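Local atomic coordinates of glutathione s-transferase (Haemonchus contortus, PDB entry 2WS2), a protein that probably catalyses the conjugation of glutathione to electrophilic substrates of the RX type, releasing a halide and a proton, as a glutathione transferase of the sigma family. Residues E85-S90 / Y147-S152; Q94-L99 / D157-E162; K107-L110 / D116-A119; D151-A156 / E184-N189; M163-H168 / K194-R199. All coordinates share one frame; numbering follows the deposited sequence.

Contact 1 (E85-S90 / Y147-S152); sequences EAVVDS and YLVGDS
Val149 presses its two methyl groups against Val87 and Val88, plugging a loop onto helix 82-100 in the all-helical C-terminal domain of the glutathione transferase fold. It is a small example of how one branched residue can seat an otherwise irregular loop on a helix. The tight part is the pair of methyls CG1 of Val87 and CG2 of Val149, which stand 3.4 Å apart, closer than carbons usually come. Val87 CG1 reaches between both branches of its partner, with Val149 CG1 at 3.7 Å. Val149 CG1, lying anti to its own backbone N (chi1 179°), also meets Val88 CG2 at the more relaxed distance of 3.9 Å. The two valine side chains there cross at about a right angle. Behind this apolar core, Val88 continues inward onto Thr154 and Phe155. The other side is loose: the chain turns away through Gly150 to the exposed Asp151, and Glu85 points off from the loop. Across the helix from the loop, Ala86, Asp89 and Ser90 pack on the second subunit, and Asp89 forms a salt bridge with Arg69 of its own chain. One turn of the helix is braced from within by Ser90 OG, which donates to Val87 O over 2.7 Å.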
# COMPACT_ATOMS: atom_id res chain seq x y z
N GLU A 85 1.24 -12.35 9.23
CA GLU A 85 1.17 -11.92 7.84
C GLU A 85 0.69 -10.49 7.78
O GLU A 85 0.98 -9.76 6.84
CB GLU A 85 0.25 -12.82 7.04
CG GLU A 85 0.81 -14.17 6.81
CD GLU A 85 -0.11 -15.04 6.00
OE1 GLU A 85 -0.44 -14.69 4.84
OE2 GLU A 85 -0.50 -16.10 6.53
N ALA A 86 -0.05 -10.08 8.78
CA ALA A 86 -0.62 -8.74 8.76
C ALA A 86 0.43 -7.86 9.35
O ALA A 86 0.55 -6.71 9.01
CB ALA A 86 -1.88 -8.68 9.58
N VAL A 87 1.14 -8.39 10.32
CA VAL A 87 2.26 -7.63 10.90
C VAL A 87 3.25 -7.23 9.78
O VAL A 87 3.65 -6.08 9.67
CB VAL A 87 2.93 -8.41 12.06
CG1 VAL A 87 4.44 -8.01 12.23
CG2 VAL A 87 2.13 -8.25 13.39
N VAL A 88 3.63 -8.21 9.00
CA VAL A 88 4.47 -8.16 7.81
C VAL A 88 3.93 -7.14 6.82
O VAL A 88 4.68 -6.25 6.37
CB VAL A 88 4.44 -9.52 7.11
CG1 VAL A 88 4.77 -9.39 5.59
CG2 VAL A 88 5.41 -10.51 7.78
N ASP A 89 2.62 -7.23 6.55
CA ASP A 89 1.96 -6.24 5.75
C ASP A 89 2.17 -4.87 6.37
O ASP A 89 2.57 -4.02 5.68
CB ASP A 89 0.43 -6.55 5.57
CG ASP A 89 0.17 -7.67 4.57
OD1 ASP A 89 1.09 -8.01 3.76
OD2 ASP A 89 -0.96 -8.23 4.52
N SER A 90 1.95 -4.69 7.68
CA SER A 90 1.93 -3.34 8.27
C SER A 90 3.30 -2.67 8.19
O SER A 90 3.41 -1.44 8.10
CB SER A 90 1.47 -3.37 9.75
OG SER A 90 2.57 -3.80 10.60
N TYR A 147 15.68 -11.00 12.67
CA TYR A 147 14.62 -10.69 11.64
C TYR A 147 13.49 -9.82 12.17
O TYR A 147 13.29 -9.70 13.36
CB TYR A 147 13.98 -11.97 11.12
CG TYR A 147 14.93 -12.92 10.43
CD1 TYR A 147 15.31 -14.11 11.02
CD2 TYR A 147 15.43 -12.62 9.16
CE1 TYR A 147 16.20 -14.99 10.38
CE2 TYR A 147 16.32 -13.49 8.52
CZ TYR A 147 16.70 -14.66 9.13
OH TYR A 147 17.58 -15.52 8.48
N LEU A 148 12.68 -9.24 11.27
CA LEU A 148 11.66 -8.30 11.73
C LEU A 148 10.45 -8.99 12.38
O LEU A 148 9.83 -8.44 13.28
CB LEU A 148 11.24 -7.31 10.63
CG LEU A 148 12.09 -6.11 10.18
CD1 LEU A 148 11.76 -5.80 8.70
CD2 LEU A 148 11.91 -4.85 11.01
N VAL A 149 10.14 -10.19 11.93
CA VAL A 149 8.86 -10.83 12.25
C VAL A 149 9.12 -12.34 12.21
O VAL A 149 9.66 -12.87 11.24
CB VAL A 149 7.76 -10.40 11.21
CG1 VAL A 149 6.43 -11.06 11.49
CG2 VAL A 149 7.61 -8.89 11.20
N GLY A 150 8.81 -13.02 13.30
CA GLY A 150 9.06 -14.46 13.40
C GLY A 150 10.55 -14.70 13.35
O GLY A 150 11.32 -13.90 13.88
N ASP A 151 10.99 -15.75 12.67
CA ASP A 151 12.43 -16.06 12.60
C ASP A 151 12.91 -16.72 11.30
O ASP A 151 13.83 -17.56 11.30
CB ASP A 151 12.86 -16.90 13.80
CG ASP A 151 11.85 -17.95 14.15
OD1 ASP A 151 11.62 -18.88 13.34
OD2 ASP A 151 11.30 -17.82 15.25
N SER A 152 12.26 -16.35 10.20
CA SER A 152 12.62 -16.83 8.87
C SER A 152 12.42 -15.54 8.06
O SER A 152 11.84 -14.56 8.57
CB SER A 152 11.69 -17.98 8.41
OG SER A 152 12.11 -18.62 7.17

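Contact 2 (Q94-L99 / D157-E162)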
# COMPACT_ATOMS: atom_id res chain seq x y z
N GLN A 94 4.50 0.60 6.13
CA GLN A 94 5.16 1.68 6.85
C GLN A 94 6.46 2.10 6.13
O GLN A 94 6.78 3.29 6.05
CB GLN A 94 5.49 1.24 8.28
CG GLN A 94 6.30 2.26 9.07
CD GLN A 94 5.42 3.42 9.49
OE1 GLN A 94 4.19 3.29 9.55
NE2 GLN A 94 6.03 4.53 9.82
N PHE A 95 7.21 1.12 5.66
CA PHE A 95 8.43 1.39 4.88
C PHE A 95 8.06 2.18 3.62
O PHE A 95 8.66 3.21 3.31
CB PHE A 95 9.17 0.09 4.55
CG PHE A 95 10.20 0.23 3.48
CD1 PHE A 95 11.43 0.85 3.75
CD2 PHE A 95 9.95 -0.24 2.19
CE1 PHE A 95 12.39 1.00 2.76
CE2 PHE A 95 10.93 -0.12 1.17
CZ PHE A 95 12.15 0.52 1.47
N LYS A 96 6.99 1.73 2.96
CA LYS A 96 6.49 2.42 1.78
C LYS A 96 6.17 3.90 2.05
O LYS A 96 6.46 4.74 1.21
CB LYS A 96 5.28 1.66 1.21
CG LYS A 96 5.20 1.67 -0.30
CD LYS A 96 6.05 0.53 -0.89
CE LYS A 96 6.11 0.58 -2.39
NZ LYS A 96 6.16 -0.83 -2.94
N ASP A 97 5.58 4.23 3.20
CA ASP A 97 5.29 5.64 3.52
C ASP A 97 6.58 6.40 3.78
O ASP A 97 6.63 7.63 3.70
CB ASP A 97 4.38 5.79 4.75
CG ASP A 97 2.92 5.41 4.48
OD1 ASP A 97 2.53 5.28 3.30
OD2 ASP A 97 2.16 5.24 5.46
N PHE A 98 7.62 5.65 4.14
CA PHE A 98 8.92 6.25 4.37
C PHE A 98 9.47 6.60 3.01
O PHE A 98 9.96 7.70 2.82
CB PHE A 98 9.84 5.32 5.14
CG PHE A 98 11.31 5.74 5.12
CD1 PHE A 98 11.76 6.81 5.89
CD2 PHE A 98 12.24 5.04 4.36
CE1 PHE A 98 13.11 7.19 5.89
CE2 PHE A 98 13.61 5.41 4.37
CZ PHE A 98 14.03 6.49 5.13
N LEU A 99 9.36 5.67 2.06
CA LEU A 99 9.69 5.92 0.65
C LEU A 99 9.07 7.19 0.07
O LEU A 99 9.77 7.98 -0.56
CB LEU A 99 9.34 4.70 -0.21
CG LEU A 99 10.58 4.01 -0.76
CD1 LEU A 99 11.57 3.67 0.37
CD2 LEU A 99 10.27 2.78 -1.64
N ASP A 157 11.31 -7.97 5.49
CA ASP A 157 12.79 -7.99 5.44
C ASP A 157 13.32 -7.54 4.06
O ASP A 157 14.23 -6.71 3.98
CB ASP A 157 13.27 -9.40 5.77
CG ASP A 157 13.05 -9.74 7.24
OD1 ASP A 157 13.39 -8.91 8.07
OD2 ASP A 157 12.53 -10.81 7.55
N LEU A 158 12.73 -8.06 2.98
CA LEU A 158 13.27 -7.76 1.67
C LEU A 158 13.19 -6.27 1.37
O LEU A 158 14.16 -5.70 0.87
CB LEU A 158 12.67 -8.66 0.58
CG LEU A 158 12.90 -10.16 0.80
CD1 LEU A 158 12.35 -10.99 -0.30
CD2 LEU A 158 14.42 -10.50 1.02
N TYR A 159 12.12 -5.63 1.83
CA TYR A 159 11.86 -4.26 1.39
C TYR A 159 12.78 -3.28 2.09
O TYR A 159 13.27 -2.33 1.49
CB TYR A 159 10.41 -3.86 1.66
CG TYR A 159 9.48 -4.01 0.47
CD1 TYR A 159 9.48 -3.08 -0.57
CD2 TYR A 159 8.53 -5.03 0.44
CE1 TYR A 159 8.60 -3.19 -1.65
CE2 TYR A 159 7.63 -5.15 -0.66
CZ TYR A 159 7.67 -4.23 -1.68
OH TYR A 159 6.81 -4.36 -2.74
N VAL A 160 12.98 -3.46 3.38
CA VAL A 160 13.73 -2.43 4.07
C VAL A 160 15.25 -2.61 3.85
O VAL A 160 15.98 -1.63 3.83
CB VAL A 160 13.26 -2.23 5.56
CG1 VAL A 160 12.27 -3.28 5.96
CG2 VAL A 160 14.46 -2.12 6.57
N ALA A 161 15.67 -3.85 3.63
CA ALA A 161 17.11 -4.18 3.55
C ALA A 161 17.68 -3.79 2.19
O ALA A 161 18.89 -3.49 2.06
CB ALA A 161 17.35 -5.68 3.84
N GLU A 162 16.81 -3.79 1.17
CA GLU A 162 17.15 -3.36 -0.18
C GLU A 162 17.38 -1.84 -0.33
O GLU A 162 18.16 -1.44 -1.16
CB GLU A 162 16.12 -3.92 -1.19
CG GLU A 162 16.24 -3.47 -2.64
CD GLU A 162 17.59 -3.82 -3.31
OE1 GLU A 162 18.04 -3.00 -4.13
OE2 GLU A 162 18.16 -4.91 -3.05
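One face of the Phe95 ring is laid against the backbone of segment 157-162. Val160 CA stands over that face in a CH-pi contact, 4.1 Å from the ring centroid and 19° off the ring normal. The carbonyl oxygen of Tyr159 sits over the same face, nearer the rim, and comes within 3.1 Å of Phe95 CZ. Beside it, Tyr159 CB touches Phe95 CD2 at 3.7 Å. The Tyr159 ring is met obliquely, by Phe95 CE2 at 3.7 Å from its CD1, while the two aromatic side chains run past each other at about a right angle. Phe95 can lie flat on the opposing helix because its CG is turned anti to the backbone N (chi1 165°). Val160 adds its CB, 4.0 Å from Phe95 CD1.

The pairing is a worked case of helix packing in the core of the GST C-terminal domain: the two segments run nearly parallel, at 28°, with their axes 10.3 Å apart, and a ring fills the gap. Thr154, at the N-cap of helix 155-162, and Asp157 match the Thr-X-X-Asp sequence of the GST N-capping box. Only the half from Thr154 N to Asp157 OD2 is made, as Thr154 OG1 makes no capping bond. The buried Asp157 OD1 is bonded to Leu148 N and His182 NE2. Tyr159 also packs on Ile17, Val65 and Val68, helix residues of the thioredoxin-like domain. Gln94 faces elsewhere, bonding Gln50 and Gln63 of the second subunit. Lys96, bent along its chain, brings NZ to 3.6 Å from Tyr159 OH, near but without a hydrogen bond.

Contact 3 (K107-L110 / D116-A119)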
# COMPACT_ATOMS: atom_id res chain seq x y z
N LYS A 107 15.60 13.16 -5.25
CA LYS A 107 15.83 13.66 -6.60
C LYS A 107 16.75 14.88 -6.63
O LYS A 107 17.60 14.99 -7.52
CB LYS A 107 14.49 13.99 -7.28
CG LYS A 107 13.48 12.83 -7.27
CD LYS A 107 14.01 11.58 -7.97
CE LYS A 107 14.46 10.50 -7.00
NZ LYS A 107 14.98 9.28 -7.68
N VAL A 108 16.57 15.80 -5.68
CA VAL A 108 17.46 16.96 -5.51
C VAL A 108 18.97 16.61 -5.42
O VAL A 108 19.84 17.49 -5.25
CB VAL A 108 16.95 17.82 -4.33
CG1 VAL A 108 18.02 18.07 -3.29
CG2 VAL A 108 16.29 19.11 -4.82
N LEU A 109 19.27 15.32 -5.56
CA LEU A 109 20.57 14.94 -6.10
C LEU A 109 20.43 14.14 -7.40
O LEU A 109 21.07 14.47 -8.41
CB LEU A 109 21.45 14.22 -5.08
CG LEU A 109 22.92 14.20 -5.55
CD1 LEU A 109 23.90 14.49 -4.39
CD2 LEU A 109 23.29 12.89 -6.27
N LEU A 110 19.57 13.13 -7.40
CA LEU A 110 19.31 12.38 -8.63
C LEU A 110 18.57 13.24 -9.69
O LEU A 110 18.81 14.45 -9.79
CB LEU A 110 18.62 11.03 -8.35
CG LEU A 110 19.49 9.87 -7.79
CD1 LEU A 110 20.16 10.25 -6.50
CD2 LEU A 110 18.71 8.57 -7.58
N ASP A 116 17.34 23.94 -2.10
CA ASP A 116 18.28 23.87 -0.99
C ASP A 116 18.28 22.40 -0.62
O ASP A 116 17.23 21.84 -0.28
CB ASP A 116 17.78 24.75 0.17
CG ASP A 116 18.91 25.25 1.09
OD1 ASP A 116 19.84 24.47 1.41
OD2 ASP A 116 18.84 26.44 1.53
N LEU A 117 19.45 21.76 -0.75
CA LEU A 117 19.59 20.31 -0.65
C LEU A 117 19.77 19.96 0.83
O LEU A 117 19.24 18.96 1.32
CB LEU A 117 20.79 19.84 -1.48
CG LEU A 117 21.13 18.37 -1.78
CD1 LEU A 117 22.13 18.30 -2.88
CD2 LEU A 117 21.65 17.59 -0.57
N LYS A 118 20.53 20.82 1.51
CA LYS A 118 20.88 20.66 2.91
C LYS A 118 19.66 20.83 3.81
O LYS A 118 19.56 20.17 4.84
CB LYS A 118 21.96 21.67 3.31
CG LYS A 118 23.05 21.09 4.25
CD LYS A 118 23.82 19.93 3.57
CE LYS A 118 24.59 20.39 2.33
NZ LYS A 118 24.90 19.28 1.36
N ALA A 119 18.74 21.72 3.42
CA ALA A 119 17.53 21.93 4.22
C ALA A 119 16.32 21.09 3.77
O ALA A 119 15.20 21.32 4.23
CB ALA A 119 17.18 23.42 4.33
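The carbonyl oxygen of Val108 lies against the side chain of Leu117, whose CD1 comes to 3.4 Å and whose CG stays at 3.8 Å. Both neighbours are carbons, so this polar atom is touched here by van der Waals contact alone. The contact belongs to the connection between helix 103-107 and the long helix 118-143 of the all-helical GST C-terminal domain, and it illustrates how a short excursion of chain can be drawn together by a few apolar groups. The main pair is Val108 and Leu117, whose side chains slide past each other in opposite directions. Val108 CG1 meets Leu117 CG at 3.5 Å, tighter than usual for two carbons, and has Leu117 CB at 3.8 Å. Leu117 reaches over because its CG is anti to the backbone N (chi1 -171°), which carries the branch across the gap, where the CA atoms of the pair are 6.3 Å apart. The site is at the protein surface, and the second subunit does not touch it. Asp113, from the connecting loop, touches both Lys107 and Val108, while Asp116 points away from the contact. At its outer margin the packing thins out, with the exposed Leu109 adding a light touch of CD1 on Leu117 CD1 at 4.5 Å.

Contact 4 (D151-A156 / E184-N189); sequences DSLTFA and EKVRSN
Val186, near the end of helix 177-186, and Asn189 after it close on Leu153, and Lys185, just before them, leans past toward the Tyr147 ring, with which it makes a cation-pi contact. Val186 offers its CG1 to Leu153 CD1 at 3.8 Å and its CG2 to the same methyl at 4.2 Å. The chain then continues in a type I beta turn from Val186 to Asn189. Arg187 points away from Leu153, and Ser188 folds back, its OG donating to Lys185 O over 2.7 Å from a position tilted out of the carbonyl plane. Asn189, standing at the N-cap position of helix 190-198, turns its CG anti to the backbone N (chi1 -155°), and this sends the amide to meet the oncoming Leu153 side chain. Its ND2 comes to a short 3.0 Å from Leu153 CD2 and 3.7 Å from CG. Leu153 thus spends one methyl on a helix end and the other on the start of the next helix, while it also rests on Leu24. The contact therefore rests on apolar packing, and the amide, set tightly against a methyl, adds no directional bond across it.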
# COMPACT_ATOMS: atom_id res chain seq x y z
N ASP A 151 10.99 -15.75 12.67
CA ASP A 151 12.43 -16.06 12.60
C ASP A 151 12.91 -16.72 11.30
O ASP A 151 13.83 -17.56 11.30
CB ASP A 151 12.86 -16.90 13.80
CG ASP A 151 11.85 -17.95 14.15
OD1 ASP A 151 11.62 -18.88 13.34
OD2 ASP A 151 11.30 -17.82 15.25
N SER A 152 12.26 -16.35 10.20
CA SER A 152 12.62 -16.83 8.87
C SER A 152 12.42 -15.54 8.06
O SER A 152 11.84 -14.56 8.57
CB SER A 152 11.69 -17.98 8.41
OG SER A 152 12.11 -18.62 7.17
N LEU A 153 12.92 -15.52 6.83
CA LEU A 153 12.84 -14.31 6.05
C LEU A 153 11.36 -14.07 5.70
O LEU A 153 10.65 -14.99 5.42
CB LEU A 153 13.70 -14.42 4.78
CG LEU A 153 15.18 -13.98 4.87
CD1 LEU A 153 15.35 -12.59 5.47
CD2 LEU A 153 16.01 -15.00 5.64
N THR A 154 10.93 -12.83 5.79
CA THR A 154 9.64 -12.42 5.16
C THR A 154 9.88 -11.29 4.13
O THR A 154 11.01 -10.79 4.05
CB THR A 154 8.64 -12.05 6.27
OG1 THR A 154 7.30 -12.05 5.74
CG2 THR A 154 8.99 -10.70 6.88
N PHE A 155 8.87 -10.84 3.36
CA PHE A 155 9.16 -9.85 2.30
C PHE A 155 9.32 -8.49 2.94
O PHE A 155 9.89 -7.57 2.33
CB PHE A 155 8.10 -9.80 1.13
CG PHE A 155 6.71 -9.42 1.59
CD1 PHE A 155 5.79 -10.41 1.94
CD2 PHE A 155 6.32 -8.09 1.71
CE1 PHE A 155 4.51 -10.09 2.40
CE2 PHE A 155 5.02 -7.75 2.15
CZ PHE A 155 4.12 -8.76 2.50
N ALA A 156 8.88 -8.39 4.20
CA ALA A 156 9.08 -7.16 4.97
C ALA A 156 10.59 -6.89 5.22
O ALA A 156 11.03 -5.74 5.19
CB ALA A 156 8.34 -7.21 6.23
N GLU A 184 22.50 -6.60 6.39
CA GLU A 184 23.64 -7.47 6.12
C GLU A 184 23.14 -8.91 6.23
O GLU A 184 23.38 -9.72 5.35
CB GLU A 184 24.79 -7.23 7.12
CG GLU A 184 25.72 -6.11 6.76
CD GLU A 184 26.97 -6.11 7.60
OE1 GLU A 184 28.07 -6.14 7.00
OE2 GLU A 184 26.87 -6.11 8.87
N LYS A 185 22.41 -9.20 7.30
CA LYS A 185 21.88 -10.56 7.58
C LYS A 185 20.90 -11.04 6.52
O LYS A 185 20.94 -12.20 6.09
CB LYS A 185 21.23 -10.59 8.98
CG LYS A 185 20.50 -11.87 9.36
CD LYS A 185 19.52 -11.60 10.52
CE LYS A 185 18.99 -12.88 11.15
NZ LYS A 185 19.98 -14.00 11.44
N VAL A 186 20.01 -10.16 6.09
CA VAL A 186 19.12 -10.52 4.94
C VAL A 186 19.91 -10.86 3.70
O VAL A 186 19.76 -11.95 3.12
CB VAL A 186 18.11 -9.37 4.65
CG1 VAL A 186 17.09 -9.76 3.55
CG2 VAL A 186 17.45 -9.00 5.90
N ARG A 187 20.79 -9.96 3.30
CA ARG A 187 21.55 -10.15 2.07
C ARG A 187 22.69 -11.15 2.23
O ARG A 187 23.42 -11.38 1.28
CB ARG A 187 22.13 -8.83 1.55
CG ARG A 187 21.14 -7.70 1.41
CD ARG A 187 21.51 -6.91 0.22
NE ARG A 187 21.38 -5.48 0.49
CZ ARG A 187 22.39 -4.72 0.92
NH1 ARG A 187 23.59 -5.27 1.11
NH2 ARG A 187 22.19 -3.41 1.14
N SER A 188 22.81 -11.73 3.43
CA SER A 188 23.81 -12.76 3.68
C SER A 188 23.19 -14.11 3.39
O SER A 188 23.91 -15.09 3.11
CB SER A 188 24.37 -12.65 5.11
OG SER A 188 23.49 -13.18 6.09
N ASN A 189 21.86 -14.16 3.41
CA ASN A 189 21.13 -15.27 2.83
C ASN A 189 21.77 -15.65 1.48
O ASN A 189 22.04 -14.76 0.66
CB ASN A 189 19.66 -14.86 2.64
CG ASN A 189 18.72 -16.03 2.63
OD1 ASN A 189 18.72 -16.84 1.71
ND2 ASN A 189 17.91 -16.14 3.66

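Contact 5 (M163-H168 / K194-R199); sequences MGFTEH and KWIETR. Unlike the reference sequence in segment 163-168: Gly164 (reference Thr).
The loop 163-168 and the weakly bonded last turn of helix 190-198 stay apart, the nearest CA atoms, of Phe165 and Ile196, being 10.5 Å from each other, so that long side chains must bridge the gap. Arg199 does so by lowering its NH2 over one face of the Phe165 ring, 3.0 Å above the plane and off toward the rim, where CE2 is nearest. The contact is a cation-pi interaction of the off-centre kind: Arg199 CZ is 4.4 Å from the ring centroid, and the guanidinium is inclined by 52° to the ring. Arg199 starts from a chi1 of 71°, with CG between the backbone N and carbonyl carbon, and then runs extended to NE, which gives it the reach. At the ring's edge, in its plane, Ile196 CD1 touches Phe165 CZ at 3.7 Å. Ile196 CB in turn lies 3.9 Å above the guanidinium plane. Arg187 makes a second cation-pi contact on the opposite face, so the ring is held between two arginines.

The charge of Arg199 is answered elsewhere, since NH1 forms salt bridges with Glu16 and Glu162. This splits the guanidinium between a carboxylate-facing nitrogen and a ring-facing one, and probably fixes its rotation. Arg199 CB lies over one face of the Trp195 ring, toward its rim, and Trp195 NE1 is hydrogen-bonded to Glu16. The whole cluster joins helix 190-198 to helix 16-24 of the thioredoxin-like domain through Glu16 and Gln20, and to helix 155-162 through Glu162, while Met163 packs back on Phe95 and Phe98 of helix 82-100.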
# COMPACT_ATOMS: atom_id res chain seq x y z
N MET A 163 16.75 -1.00 0.49
CA MET A 163 17.07 0.44 0.49
C MET A 163 18.50 0.76 0.95
O MET A 163 18.86 1.94 1.16
CB MET A 163 16.06 1.20 1.35
CG MET A 163 16.43 1.36 2.79
SD MET A 163 16.23 3.08 3.32
CE MET A 163 16.27 3.95 1.74
N GLY A 164 19.31 -0.28 1.13
CA GLY A 164 20.76 -0.13 1.34
C GLY A 164 21.50 0.21 0.06
O GLY A 164 22.71 0.50 0.07
N PHE A 165 20.78 0.23 -1.06
CA PHE A 165 21.41 0.55 -2.32
C PHE A 165 21.32 2.00 -2.66
O PHE A 165 21.53 2.41 -3.81
CB PHE A 165 20.92 -0.35 -3.44
CG PHE A 165 21.40 -1.73 -3.28
CD1 PHE A 165 22.77 -2.01 -3.38
CD2 PHE A 165 20.53 -2.75 -2.92
CE1 PHE A 165 23.26 -3.31 -3.18
CE2 PHE A 165 21.00 -4.04 -2.72
CZ PHE A 165 22.37 -4.33 -2.86
N THR A 166 21.03 2.82 -1.67
CA THR A 166 21.01 4.22 -1.96
C THR A 166 22.24 4.84 -1.31
O THR A 166 22.17 5.94 -0.81
CB THR A 166 19.61 4.93 -1.66
OG1 THR A 166 19.49 5.28 -0.28
CG2 THR A 166 18.45 4.01 -2.01
N GLU A 167 23.39 4.14 -1.41
CA GLU A 167 24.67 4.62 -0.83
C GLU A 167 25.23 5.90 -1.46
O GLU A 167 26.38 6.29 -1.17
CB GLU A 167 25.77 3.54 -0.73
CG GLU A 167 26.26 2.98 -2.03
CD GLU A 167 25.41 1.84 -2.54
OE1 GLU A 167 24.26 2.08 -2.95
OE2 GLU A 167 25.90 0.69 -2.52
N HIS A 168 24.41 6.51 -2.33
CA HIS A 168 24.43 7.95 -2.57
C HIS A 168 24.37 8.67 -1.22
O HIS A 168 24.77 9.84 -1.08
CB HIS A 168 23.22 8.38 -3.41
CG HIS A 168 23.22 7.83 -4.81
ND1 HIS A 168 23.94 8.41 -5.83
CD2 HIS A 168 22.60 6.75 -5.35
CE1 HIS A 168 23.77 7.72 -6.94
NE2 HIS A 168 22.97 6.70 -6.67
N LYS A 194 24.02 -14.21 -4.08
CA LYS A 194 24.34 -14.54 -5.46
C LYS A 194 23.47 -13.85 -6.53
O LYS A 194 23.92 -13.63 -7.66
CB LYS A 194 24.24 -16.07 -5.60
CG LYS A 194 24.38 -16.69 -6.97
CD LYS A 194 25.83 -17.23 -7.31
CE LYS A 194 26.84 -16.11 -7.44
NZ LYS A 194 28.23 -16.57 -7.71
N TRP A 195 22.21 -13.56 -6.18
CA TRP A 195 21.35 -12.63 -6.92
C TRP A 195 21.93 -11.22 -6.96
O TRP A 195 22.16 -10.66 -8.05
CB TRP A 195 19.93 -12.56 -6.31
CG TRP A 195 19.09 -11.51 -6.96
CD1 TRP A 195 18.51 -10.42 -6.38
CD2 TRP A 195 18.76 -11.46 -8.35
NE1 TRP A 195 17.83 -9.69 -7.33
CE2 TRP A 195 17.97 -10.30 -8.55
CE3 TRP A 195 19.06 -12.27 -9.46
CZ2 TRP A 195 17.46 -9.94 -9.81
CZ3 TRP A 195 18.57 -11.90 -10.71
CH2 TRP A 195 17.79 -10.74 -10.87
N ILE A 196 22.15 -10.62 -5.79
CA ILE A 196 22.76 -9.28 -5.79
C ILE A 196 24.20 -9.23 -6.38
O ILE A 196 24.71 -8.14 -6.66
CB ILE A 196 22.67 -8.53 -4.42
CG1 ILE A 196 23.96 -8.69 -3.60
CG2 ILE A 196 21.41 -8.91 -3.64
CD1 ILE A 196 24.46 -7.39 -2.99
N GLU A 197 24.82 -10.38 -6.59
CA GLU A 197 26.15 -10.46 -7.22
C GLU A 197 26.05 -10.58 -8.73
O GLU A 197 27.00 -10.32 -9.44
CB GLU A 197 26.91 -11.71 -6.77
CG GLU A 197 27.32 -11.84 -5.30
CD GLU A 197 27.71 -13.29 -5.00
OE1 GLU A 197 28.54 -13.58 -4.09
OE2 GLU A 197 27.17 -14.16 -5.69
N THR A 198 24.91 -11.03 -9.22
CA THR A 198 24.82 -11.43 -10.60
C THR A 198 23.60 -10.78 -11.26
O THR A 198 23.20 -11.18 -12.36
CB THR A 198 24.71 -12.96 -10.74
OG1 THR A 198 23.52 -13.41 -10.07
CG2 THR A 198 25.95 -13.68 -10.15
N ARG A 199 23.03 -9.79 -10.59
CA ARG A 199 21.90 -9.07 -11.17
C ARG A 199 22.43 -7.84 -11.87
O ARG A 199 23.44 -7.25 -11.45
CB ARG A 199 20.83 -8.70 -10.12
CG ARG A 199 21.25 -7.62 -9.17
CD ARG A 199 20.41 -7.47 -7.94
NE ARG A 199 20.98 -6.36 -7.20
CZ ARG A 199 20.35 -5.63 -6.30
NH1 ARG A 199 19.06 -5.88 -6.01
NH2 ARG A 199 20.99 -4.64 -5.70

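Overall arrangement
Four of the five contacts cluster in the C-terminal domain around helix 155-162. Contacts 1 and 2 both use helix 82-100, with centres 13 Å apart, and both reach the second subunit. Contact 4 follows contact 1, sharing Asp151 and Ser152, while contacts 2 and 4 both use helix 155-162, their centres 13 Å apart and their segments alternating along the chain. Contact 5, about 14 Å from contacts 2 and 4, comes last along the chain and ties this core to the thioredoxin-like domain. Contact 3 stands apart at the surface, 33 Å from contact 1 between centres. The other four run from the subunit interface through the helical core to the domain boundary.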